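PDB 5HHA: PvdO from Pseudomonas aeruginosa, which takes part in maturation of the pyoverdine chromophore in the periplasm, belongs to the formylglycine-generating-enzyme family and binds calcium. Local coordinates for residues Asp90-Leu93 against Lys94-Val98; Ala113-Arg117 against Tyr118-Pro122. All coordinates share one frame; numbering follows the deposited sequence. Where two conformers were deposited one is given.

How the contacts relate
Contact 1 (90-93 with 94-98) is the C-terminal end of helix 86-96, and contact 2 (113-117 with 118-122) is a bend in the long loop between that helix and helix 131-145. They follow in series along the chain, with centres about 16 Å apart and nearest atoms about 5 Å apart, so they do not touch. Contact 1 lies at the surface, with Y92 its one buried residue; contact 2 is partly buried, through P116 and Y118. Main-chain hydrogen bonds dominate the first, whereas the second combines a proline-tyrosine CH-pi contact with a lysine-glutamine bond, made in the K115 conformer given, and bridging waters. Contact 2 also lies nearer the calcium site.

Contact 1: Asp90-Leu93 against Lys94-Val98; sequences DAYL and KATGV
Y92 and T96 meet one turn apart at the C-terminal end of helix 86-96, where the last helical bonds give way to an ST turn. The carbonyl oxygen of Y92 is gripped twice: T96 N donates to Y92 O at 3.0 Å, and the hydroxyl T96 OG1 donates to the same Y92 O at 2.8 Å. The two donors arrive from opposite faces of the carbonyl plane, OG1 tilted 33° out of it. The threonine torsion explains this reach: with chi1 at 62°, OG1 sits between its own backbone N and carbonyl carbon and turns back along the helix, while CG2 lies 3.8 Å from CD1 of the Y92 ring. OG1 itself stands over one face of that ring, displaced toward the rim.

Two regular bonds precede this pair, K94 N to D90 O and A95 N to A91 O. One more follows: G97 N donates to L93 O at 2.8 Å, although G97 has already left the helical conformation, with positive phi. The chain then brings V98 back beside the helix. Its CG1 lies 4.0 Å from L93 CD2, the two side chains crossing at about a right angle, and its CG2 is 4.0 Å from Y92 OH.

Farther out, the Y92 ring meets W140 and Y137 edge-to-face, and W140 also touches A95 and T96, so this helix end packs on helix 131-145. L93 touches L100 in the following loop. A water donates to both L93 O and V98 O, bridging the last turn of the helix to V98, two residues past its end. T96 OG1 also accepts, closing the ST turn with a nearly straight bond from V98 N at 3.2 Å, N-H...O angle 167°.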
loop_
_atom_site.group_PDB
_atom_site.type_symbol
_atom_site.label_atom_id
_atom_site.label_comp_id
_atom_site.label_asym_id
_atom_site.label_seq_id
_atom_site.Cartn_x
_atom_site.Cartn_y
_atom_site.Cartn_z
ATOM N N ASP A 90 4.948 -14.953 -6.883
ATOM C CA ASP A 90 5.126 -16.200 -7.617
ATOM C C ASP A 90 5.971 -17.176 -6.813
ATOM O O ASP A 90 5.743 -18.380 -6.855
ATOM C CB ASP A 90 5.771 -15.937 -8.974
ATOM C CG ASP A 90 4.788 -15.502 -10.031
ATOM O OD1 ASP A 90 3.570 -15.674 -9.854
ATOM O OD2 ASP A 90 5.259 -15.018 -11.081
ATOM N N ALA A 91 6.945 -16.683 -6.061
ATOM C CA ALA A 91 7.761 -17.559 -5.230
ATOM C C ALA A 91 6.915 -18.267 -4.161
ATOM O O ALA A 91 7.088 -19.463 -3.858
ATOM C CB ALA A 91 8.907 -16.766 -4.591
ATOM N N TYR A 92 5.992 -17.535 -3.565
ATOM C CA TYR A 92 5.051 -18.124 -2.633
ATOM C C TYR A 92 4.138 -19.162 -3.307
ATOM O O TYR A 92 3.907 -20.234 -2.745
ATOM C CB TYR A 92 4.230 -16.989 -2.012
ATOM C CG TYR A 92 2.860 -17.342 -1.497
ATOM C CD1 TYR A 92 2.699 -17.990 -0.273
ATOM C CD2 TYR A 92 1.717 -16.967 -2.183
ATOM C CE1 TYR A 92 1.454 -18.292 0.223
ATOM C CE2 TYR A 92 0.455 -17.277 -1.688
ATOM C CZ TYR A 92 0.338 -17.933 -0.477
ATOM O OH TYR A 92 -0.908 -18.229 0.036
ATOM N N LEU A 93 3.629 -18.845 -4.491
ATOM C CA LEU A 93 2.738 -19.767 -5.175
ATOM C C LEU A 93 3.471 -21.065 -5.485
ATOM O O LEU A 93 2.914 -22.145 -5.337
ATOM C CB LEU A 93 2.196 -19.134 -6.456
ATOM C CG LEU A 93 1.340 -17.887 -6.183
ATOM C CD1 LEU A 93 0.970 -17.246 -7.493
ATOM C CD2 LEU A 93 0.084 -18.224 -5.395
ATOM N N LYS A 94 4.726 -20.961 -5.877
ATOM C CA LYS A 94 5.512 -22.136 -6.217
ATOM C C LYS A 94 5.814 -22.962 -4.977
ATOM O O LYS A 94 5.727 -24.194 -4.986
ATOM C CB LYS A 94 6.823 -21.717 -6.860
ATOM C CG LYS A 94 7.754 -22.890 -7.094
ATOM C CD LYS A 94 9.099 -22.452 -7.643
ATOM C CE LYS A 94 9.916 -23.652 -8.089
ATOM N NZ LYS A 94 9.195 -24.454 -9.116
ATOM N N ALA A 95 6.175 -22.300 -3.891
ATOM C CA ALA A 95 6.563 -23.030 -2.694
ATOM C C ALA A 95 5.400 -23.775 -2.065
ATOM O O ALA A 95 5.570 -24.856 -1.508
ATOM C CB ALA A 95 7.178 -22.098 -1.690
ATOM N N THR A 96 4.216 -23.189 -2.141
ATOM C CA THR A 96 3.058 -23.730 -1.435
ATOM C C THR A 96 2.121 -24.522 -2.332
ATOM O O THR A 96 1.335 -25.340 -1.851
ATOM C CB THR A 96 2.232 -22.606 -0.833
ATOM O OG1 THR A 96 1.730 -21.752 -1.878
ATOM C CG2 THR A 96 3.073 -21.790 0.144
ATOM N N GLY A 97 2.190 -24.276 -3.628
ATOM C CA GLY A 97 1.229 -24.875 -4.550
ATOM C C GLY A 97 -0.142 -24.219 -4.603
ATOM O O GLY A 97 -1.040 -24.685 -5.295
ATOM N N VAL A 98 -0.324 -23.139 -3.872
ATOM C CA VAL A 98 -1.585 -22.427 -3.863
ATOM C C VAL A 98 -1.978 -21.888 -5.231
ATOM O O VAL A 98 -1.136 -21.457 -6.014
ATOM C CB VAL A 98 -1.490 -21.278 -2.874
ATOM C CG1 VAL A 98 -2.537 -20.210 -3.172
ATOM C CG2 VAL A 98 -1.626 -21.834 -1.475
HETATM O O HOH W 1 0.510 -22.438 -7.542
#

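Contact 2: Ala113-Arg117 against Tyr118-Pro122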
loop_
_atom_site.group_PDB
_atom_site.type_symbol
_atom_site.label_atom_id
_atom_site.label_comp_id
_atom_site.label_asym_id
_atom_site.label_seq_id
_atom_site.Cartn_x
_atom_site.Cartn_y
_atom_site.Cartn_z
ATOM N N ALA A 113 -6.053 -16.417 -11.748
ATOM C CA ALA A 113 -5.063 -17.100 -10.940
ATOM C C ALA A 113 -3.910 -16.172 -10.559
ATOM O O ALA A 113 -2.760 -16.580 -10.518
ATOM C CB ALA A 113 -4.543 -18.352 -11.671
ATOM N N GLY A 114 -4.235 -14.922 -10.245
ATOM C CA GLY A 114 -3.247 -13.961 -9.807
ATOM C C GLY A 114 -2.709 -13.063 -10.895
ATOM O O GLY A 114 -1.985 -12.107 -10.598
ATOM N N LYS A 115 -3.029 -13.349 -12.151
ATOM C CA LYS A 115 -2.474 -12.580 -13.253
ATOM C C LYS A 115 -3.483 -11.612 -13.832
ATOM O O LYS A 115 -4.601 -11.999 -14.138
ATOM C CB LYS A 115 -2.003 -13.502 -14.384
ATOM C CG LYS A 115 -0.816 -14.382 -14.038
ATOM C CD LYS A 115 0.439 -13.590 -13.671
ATOM C CE LYS A 115 1.089 -12.921 -14.873
ATOM N NZ LYS A 115 2.474 -12.441 -14.537
ATOM N N PRO A 116 -3.064 -10.353 -14.008
ATOM C CA PRO A 116 -3.915 -9.379 -14.688
ATOM C C PRO A 116 -3.864 -9.589 -16.203
ATOM O O PRO A 116 -3.083 -10.423 -16.680
ATOM C CB PRO A 116 -3.259 -8.058 -14.300
ATOM C CG PRO A 116 -1.812 -8.391 -14.272
ATOM C CD PRO A 116 -1.724 -9.803 -13.733
ATOM N N ARG A 117 -4.620 -8.814 -16.960
ATOM C CA ARG A 117 -4.640 -8.956 -18.421
ATOM C C ARG A 117 -3.493 -8.191 -19.071
ATOM O O ARG A 117 -3.075 -8.525 -20.181
ATOM C CB ARG A 117 -5.942 -8.438 -19.005
ATOM C CG ARG A 117 -7.181 -9.242 -18.615
ATOM C CD ARG A 117 -7.011 -10.723 -18.887
ATOM N NE ARG A 117 -6.370 -11.396 -17.763
ATOM C CZ ARG A 117 -5.645 -12.508 -17.848
ATOM N NH1 ARG A 117 -5.459 -13.110 -19.008
ATOM N NH2 ARG A 117 -5.104 -13.028 -16.763
ATOM N N TYR A 118 -2.992 -7.150 -18.419
ATOM C CA TYR A 118 -1.905 -6.354 -18.954
ATOM C C TYR A 118 -0.573 -7.034 -18.735
ATOM O O TYR A 118 -0.414 -7.903 -17.891
ATOM C CB TYR A 118 -1.923 -4.927 -18.374
ATOM C CG TYR A 118 -1.872 -4.847 -16.847
ATOM C CD1 TYR A 118 -0.720 -5.151 -16.156
ATOM C CD2 TYR A 118 -2.971 -4.421 -16.122
ATOM C CE1 TYR A 118 -0.659 -5.073 -14.777
ATOM C CE2 TYR A 118 -2.910 -4.317 -14.722
ATOM C CZ TYR A 118 -1.758 -4.645 -14.070
ATOM O OH TYR A 118 -1.668 -4.603 -12.679
ATOM N N GLN A 119 0.413 -6.627 -19.528
ATOM C CA GLN A 119 1.740 -7.180 -19.380
ATOM C C GLN A 119 2.289 -6.869 -17.991
ATOM O O GLN A 119 2.276 -5.721 -17.548
ATOM C CB GLN A 119 2.664 -6.612 -20.461
ATOM C CG GLN A 119 2.283 -7.082 -21.868
ATOM C CD GLN A 119 3.066 -6.426 -22.980
ATOM O OE1 GLN A 119 2.509 -6.093 -24.040
ATOM N NE2 GLN A 119 4.318 -6.286 -22.784
ATOM N N GLN A 120 2.823 -7.889 -17.342
ATOM C CA GLN A 120 3.238 -7.801 -15.944
ATOM C C GLN A 120 4.525 -8.580 -15.733
ATOM O O GLN A 120 4.514 -9.818 -15.567
ATOM C CB GLN A 120 2.158 -8.359 -15.008
ATOM C CG GLN A 120 2.502 -8.233 -13.523
ATOM C CD GLN A 120 1.697 -9.191 -12.669
ATOM O OE1 GLN A 120 1.488 -10.354 -13.047
ATOM N NE2 GLN A 120 1.252 -8.728 -11.501
ATOM N N GLY A 121 5.639 -7.872 -15.723
ATOM C CA GLY A 121 6.914 -8.479 -15.420
ATOM C C GLY A 121 7.095 -8.717 -13.927
ATOM O O GLY A 121 6.266 -8.309 -13.101
ATOM N N PRO A 122 8.182 -9.363 -13.537
ATOM C CA PRO A 122 8.337 -9.831 -12.162
ATOM C C PRO A 122 8.576 -8.728 -11.135
ATOM O O PRO A 122 8.375 -9.002 -9.960
ATOM C CB PRO A 122 9.542 -10.758 -12.252
ATOM C CG PRO A 122 10.313 -10.203 -13.430
ATOM C CD PRO A 122 9.268 -9.857 -14.406
HETATM O O HOH W 2 0.225 -10.727 -9.544
HETATM O O HOH W 3 3.573 -11.992 -16.965
HETATM O O HOH W 4 -0.401 -10.524 -17.081
#
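A proline-on-tyrosine CH-pi contact packs a bend in the loop between helices 86-96 and 131-145. P116 lies over one face of the Y118 ring: CB is 3.8 Å from the ring centroid, 14° off the normal, and P116 CG reaches Y118 CE1 at 3.5 Å. With chi1 at 56°, the tyrosine CG stands between its backbone N and carbonyl carbon, folding the ring back under the proline two residues earlier. F196 and W254 also meet this ring, and Y118 OH is hydrogen-bonded to D276 O.

Beside the proline, in the conformer given, K115 NZ donates to Q120 OE1 at 2.7 Å, tilted 16° from the amide carbonyl plane. The Q120 amide is held from its other end, since NE2 donates to P125 O and to a water that also lies within reach of G114 O. In the conformer given, R117 NH2 donates to K115 O at 2.9 Å, from above the carbonyl plane. A further water joins P116 O to Y118 O.

The Y118 side chain lies about 8 Å from that of calcium ligand N186. Where NZ meets OE1, the lysine's charge would probably polarise the Q120 carbonyl; the buried, apolar P116-Y118 contact does not depend on charge.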